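Local structure of gamma-glutamyl phosphate reductase (Thermotoga maritima, 1O20) at residues T383-G395 against A403-Y415. The protein probably catalyses the NADPH-dependent reduction of L-glutamyl phosphate to glutamate semialdehyde, the second step of proline biosynthesis from glutamate. Numbering follows the deposited sequence.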
loop_
_atom_site.group_PDB
_atom_site.type_symbol
_atom_site.label_atom_id
_atom_site.label_comp_id
_atom_site.label_asym_id
_atom_site.label_seq_id
_atom_site.Cartn_x
_atom_site.Cartn_y
_atom_site.Cartn_z
ATOM N N THR A 383 -7.382 7.110 1.971
ATOM C CA THR A 383 -7.139 5.762 1.464
ATOM C C THR A 383 -5.762 5.305 1.981
ATOM O O THR A 383 -4.723 5.644 1.395
ATOM C CB THR A 383 -7.158 5.698 -0.041
ATOM O OG1 THR A 383 -8.436 6.128 -0.532
ATOM C CG2 THR A 383 -7.030 4.191 -0.487
ATOM N N ASP A 384 -5.800 4.575 3.099
ATOM C CA ASP A 384 -4.629 4.326 3.919
ATOM C C ASP A 384 -5.010 3.420 5.086
ATOM O O ASP A 384 -6.066 3.579 5.705
ATOM C CB ASP A 384 -4.103 5.677 4.428
ATOM C CG ASP A 384 -3.095 5.534 5.558
ATOM O OD1 ASP A 384 -3.506 5.530 6.752
ATOM O OD2 ASP A 384 -1.881 5.378 5.317
ATOM N N GLY A 385 -4.183 2.432 5.406
ATOM C CA GLY A 385 -4.591 1.408 6.370
ATOM C C GLY A 385 -4.849 1.960 7.775
ATOM O O GLY A 385 -5.832 1.603 8.450
ATOM N N GLY A 386 -3.994 2.875 8.216
ATOM C CA GLY A 386 -4.158 3.524 9.518
ATOM C C GLY A 386 -5.495 4.240 9.606
ATOM O O GLY A 386 -6.236 4.080 10.574
ATOM N N GLN A 387 -5.835 4.960 8.551
ATOM C CA GLN A 387 -7.075 5.739 8.506
ATOM C C GLN A 387 -8.296 4.829 8.500
ATOM O O GLN A 387 -9.343 5.175 9.047
ATOM C CB GLN A 387 -7.091 6.681 7.297
ATOM C CG GLN A 387 -6.023 7.810 7.332
ATOM C CD GLN A 387 -6.215 8.729 8.532
ATOM O OE1 GLN A 387 -7.263 9.343 8.662
ATOM N NE2 GLN A 387 -5.236 8.740 9.449
ATOM N N PHE A 388 -8.154 3.666 7.892
ATOM C CA PHE A 388 -9.236 2.718 7.759
ATOM C C PHE A 388 -9.327 1.744 8.957
ATOM O O PHE A 388 -10.100 0.784 8.916
ATOM C CB PHE A 388 -9.056 1.931 6.462
ATOM C CG PHE A 388 -9.537 2.636 5.202
ATOM C CD1 PHE A 388 -9.995 3.940 5.198
ATOM C CD2 PHE A 388 -9.494 1.960 3.998
ATOM C CE1 PHE A 388 -10.429 4.530 4.010
ATOM C CE2 PHE A 388 -9.922 2.544 2.832
ATOM C CZ PHE A 388 -10.391 3.825 2.838
ATOM N N GLY A 389 -8.546 1.963 10.006
ATOM C CA GLY A 389 -8.591 1.128 11.197
ATOM C C GLY A 389 -7.827 -0.205 11.117
ATOM O O GLY A 389 -8.021 -1.047 11.968
ATOM N N PHE A 390 -6.918 -0.367 10.161
ATOM C CA PHE A 390 -6.121 -1.599 10.038
ATOM C C PHE A 390 -4.880 -1.589 10.937
ATOM O O PHE A 390 -4.230 -2.602 11.086
ATOM C CB PHE A 390 -5.583 -1.765 8.617
ATOM C CG PHE A 390 -6.603 -2.170 7.584
ATOM C CD1 PHE A 390 -7.685 -1.367 7.275
ATOM C CD2 PHE A 390 -6.411 -3.327 6.832
ATOM C CE1 PHE A 390 -8.604 -1.740 6.277
ATOM C CE2 PHE A 390 -7.322 -3.680 5.859
ATOM C CZ PHE A 390 -8.425 -2.866 5.598
ATOM N N GLY A 391 -4.472 -0.424 11.437
ATOM C CA GLY A 391 -3.290 -0.356 12.277
ATOM C C GLY A 391 -2.026 -0.183 11.468
ATOM O O GLY A 391 -1.268 0.769 11.653
ATOM N N ALA A 392 -1.799 -1.090 10.538
ATOM C CA ALA A 392 -0.633 -1.031 9.685
ATOM C C ALA A 392 -0.931 -1.728 8.374
ATOM O O ALA A 392 -1.703 -2.713 8.351
ATOM C CB ALA A 392 0.464 -1.721 10.363
ATOM N N GLU A 393 -0.270 -1.276 7.310
ATOM C CA GLU A 393 -0.441 -1.834 5.973
ATOM C C GLU A 393 0.914 -2.015 5.282
ATOM O O GLU A 393 1.910 -1.373 5.639
ATOM C CB GLU A 393 -1.271 -0.889 5.107
ATOM C CG GLU A 393 -0.505 0.389 4.750
ATOM C CD GLU A 393 -1.136 1.241 3.677
ATOM O OE1 GLU A 393 -0.362 1.858 2.871
ATOM O OE2 GLU A 393 -2.377 1.329 3.653
ATOM N N ILE A 394 0.915 -2.836 4.249
ATOM C CA ILE A 394 2.039 -2.925 3.322
ATOM C C ILE A 394 1.889 -1.955 2.190
ATOM O O ILE A 394 2.892 -1.452 1.700
ATOM C CB ILE A 394 2.175 -4.287 2.758
ATOM C CG1 ILE A 394 2.507 -5.251 3.908
ATOM C CG2 ILE A 394 3.223 -4.245 1.597
ATOM C CD1 ILE A 394 3.050 -6.531 3.506
ATOM N N GLY A 395 0.652 -1.699 1.770
ATOM C CA GLY A 395 0.363 -0.689 0.764
ATOM C C GLY A 395 -1.066 -0.843 0.282
ATOM O O GLY A 395 -1.796 -1.658 0.820
ATOM N N ALA A 403 -7.361 -9.107 -2.599
ATOM C CA ALA A 403 -7.456 -7.985 -1.698
ATOM C C ALA A 403 -7.340 -6.668 -2.472
ATOM O O ALA A 403 -6.533 -6.541 -3.424
ATOM C CB ALA A 403 -6.330 -8.083 -0.639
ATOM N N ARG A 404 -8.133 -5.700 -2.020
ATOM C CA ARG A 404 -8.192 -4.379 -2.568
ATOM C C ARG A 404 -8.201 -3.376 -1.443
ATOM O O ARG A 404 -8.717 -3.662 -0.346
ATOM C CB ARG A 404 -9.409 -4.223 -3.523
ATOM C CG ARG A 404 -9.420 -2.863 -4.208
ATOM C CD ARG A 404 -9.812 -2.781 -5.693
ATOM N NE ARG A 404 -11.204 -3.000 -5.844
ATOM C CZ ARG A 404 -12.019 -2.489 -6.767
ATOM N NH1 ARG A 404 -11.618 -1.727 -7.743
ATOM N NH2 ARG A 404 -13.298 -2.852 -6.717
ATOM N N GLY A 405 -7.582 -2.220 -1.684
ATOM C CA GLY A 405 -7.315 -1.273 -0.611
ATOM C C GLY A 405 -6.112 -1.653 0.255
ATOM O O GLY A 405 -5.261 -2.420 -0.134
ATOM N N PRO A 406 -6.041 -1.122 1.451
ATOM C CA PRO A 406 -4.916 -1.424 2.338
ATOM C C PRO A 406 -4.747 -2.947 2.579
ATOM O O PRO A 406 -5.697 -3.657 2.906
ATOM C CB PRO A 406 -5.283 -0.700 3.624
ATOM C CG PRO A 406 -6.295 0.326 3.246
ATOM C CD PRO A 406 -7.038 -0.227 2.071
ATOM N N VAL A 407 -3.516 -3.396 2.431
ATOM C CA VAL A 407 -3.095 -4.772 2.592
ATOM C C VAL A 407 -2.532 -4.858 4.000
ATOM O O VAL A 407 -1.410 -4.403 4.256
ATOM C CB VAL A 407 -2.015 -5.129 1.601
ATOM C CG1 VAL A 407 -1.577 -6.600 1.792
ATOM C CG2 VAL A 407 -2.495 -4.913 0.165
ATOM N N GLY A 408 -3.370 -5.276 4.941
ATOM C CA GLY A 408 -2.911 -5.502 6.308
ATOM C C GLY A 408 -2.939 -6.974 6.686
ATOM O O GLY A 408 -2.894 -7.845 5.833
ATOM N N LEU A 409 -3.049 -7.246 7.964
ATOM C CA LEU A 409 -2.833 -8.594 8.446
ATOM C C LEU A 409 -3.820 -9.594 7.821
ATOM O O LEU A 409 -3.414 -10.678 7.372
ATOM C CB LEU A 409 -2.992 -8.642 9.951
ATOM C CG LEU A 409 -1.911 -8.059 10.814
ATOM C CD1 LEU A 409 -2.356 -8.243 12.262
ATOM C CD2 LEU A 409 -0.593 -8.723 10.581
ATOM N N ARG A 410 -5.104 -9.250 7.808
ATOM C CA ARG A 410 -6.120 -10.181 7.259
ATOM C C ARG A 410 -5.909 -10.469 5.784
ATOM O O ARG A 410 -6.193 -11.592 5.297
ATOM C CB ARG A 410 -7.541 -9.633 7.442
ATOM C CG ARG A 410 -8.656 -10.638 7.062
ATOM C CD ARG A 410 -10.029 -10.136 7.493
ATOM N NE ARG A 410 -10.075 -9.989 8.947
ATOM C CZ ARG A 410 -11.020 -9.329 9.615
ATOM N NH1 ARG A 410 -12.047 -8.785 8.974
ATOM N NH2 ARG A 410 -10.960 -9.252 10.954
ATOM N N GLU A 411 -5.395 -9.473 5.065
ATOM C CA GLU A 411 -5.197 -9.607 3.607
ATOM C C GLU A 411 -4.020 -10.525 3.303
ATOM O O GLU A 411 -3.864 -10.984 2.181
ATOM C CB GLU A 411 -5.015 -8.220 2.961
ATOM C CG GLU A 411 -6.266 -7.334 2.985
ATOM C CD GLU A 411 -6.753 -6.966 4.381
ATOM O OE1 GLU A 411 -5.901 -6.610 5.235
ATOM O OE2 GLU A 411 -7.987 -7.042 4.640
ATOM N N LEU A 412 -3.193 -10.811 4.315
ATOM C CA LEU A 412 -2.075 -11.737 4.181
ATOM C C LEU A 412 -2.488 -13.161 4.666
ATOM O O LEU A 412 -1.639 -13.954 5.115
ATOM C CB LEU A 412 -0.878 -11.235 5.000
ATOM C CG LEU A 412 -0.306 -9.882 4.547
ATOM C CD1 LEU A 412 0.944 -9.505 5.335
ATOM C CD2 LEU A 412 -0.048 -9.858 3.040
ATOM N N THR A 413 -3.785 -13.436 4.636
ATOM C CA THR A 413 -4.329 -14.769 4.958
ATOM C C THR A 413 -5.201 -15.232 3.820
ATOM O O THR A 413 -5.716 -14.421 3.044
ATOM C CB THR A 413 -5.158 -14.840 6.297
ATOM O OG1 THR A 413 -6.325 -13.996 6.265
ATOM C CG2 THR A 413 -4.351 -14.392 7.491
ATOM N N THR A 414 -5.355 -16.553 3.725
ATOM C CA THR A 414 -6.427 -17.131 2.935
ATOM C C THR A 414 -7.266 -17.966 3.952
ATOM O O THR A 414 -7.281 -17.663 5.152
ATOM C CB THR A 414 -5.812 -17.932 1.786
ATOM O OG1 THR A 414 -6.803 -18.620 1.025
ATOM C CG2 THR A 414 -4.947 -19.063 2.300
ATOM N N TYR A 415 -7.872 -19.041 3.517
ATOM C CA TYR A 415 -8.743 -19.809 4.401
ATOM C C TYR A 415 -8.827 -21.207 3.893
ATOM O O TYR A 415 -8.354 -21.523 2.799
ATOM C CB TYR A 415 -10.147 -19.154 4.465
ATOM C CG TYR A 415 -10.859 -19.043 3.120
ATOM C CD1 TYR A 415 -11.693 -20.046 2.682
ATOM C CD2 TYR A 415 -10.677 -17.950 2.306
ATOM C CE1 TYR A 415 -12.326 -19.970 1.462
ATOM C CE2 TYR A 415 -11.298 -17.849 1.107
ATOM C CZ TYR A 415 -12.098 -18.884 0.661
ATOM O OH TYR A 415 -12.736 -18.809 -0.556
HETATM O O HOH W 1 -3.325 -4.924 9.654
#
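Pro406 CB sits over one face of the Phe390 ring, 4.1 Å from its centroid and 4° off the normal, a well-centred CH-pi contact. The same CB also meets Gly385 CA at 3.5 Å, while CG lies against Phe388 CD2 (3.7 Å). Glu393 OE2 touches Pro406 CB as well (3.5 Å), and this oxygen takes the Gly385 N-H from above its carboxylate plane, which helps hold in place the glycine that Pro406 CB touches. Glu411 comes to the edge of the Phe390 ring, its OE1 3.3 Å from Phe390 CE2 and its carboxylate plane turned 52° from the ring. The bend at chi2 (63°) folds this carboxylate back along its own chain, where OE1 accepts from Gly408 N. An alanine in place of Glu411 would probably leave Gly408 N without this acceptor and the Phe390 edge without its polar neighbour. Beside the aromatic cluster the backbones pair through two hydrogen bonds, Ile394 N to Val407 O (2.8 Å) and Val407 N to Gly395 O (2.9 Å), extending the antiparallel pairing of strands 396-397 and 405-406. In the second shell, a water links Phe390 O and Ala392 O to Leu409 N. Within this aldehyde dehydrogenase-like chain, the contact joins the loop after strand 373-376 to the segment leading into strand 413-420. Its chemistry implies a buried proline packed against two partly exposed phenylalanines, with two carboxylates, Glu393 and Glu411, that each accept from a backbone N-H and so probably help to set the local chain path.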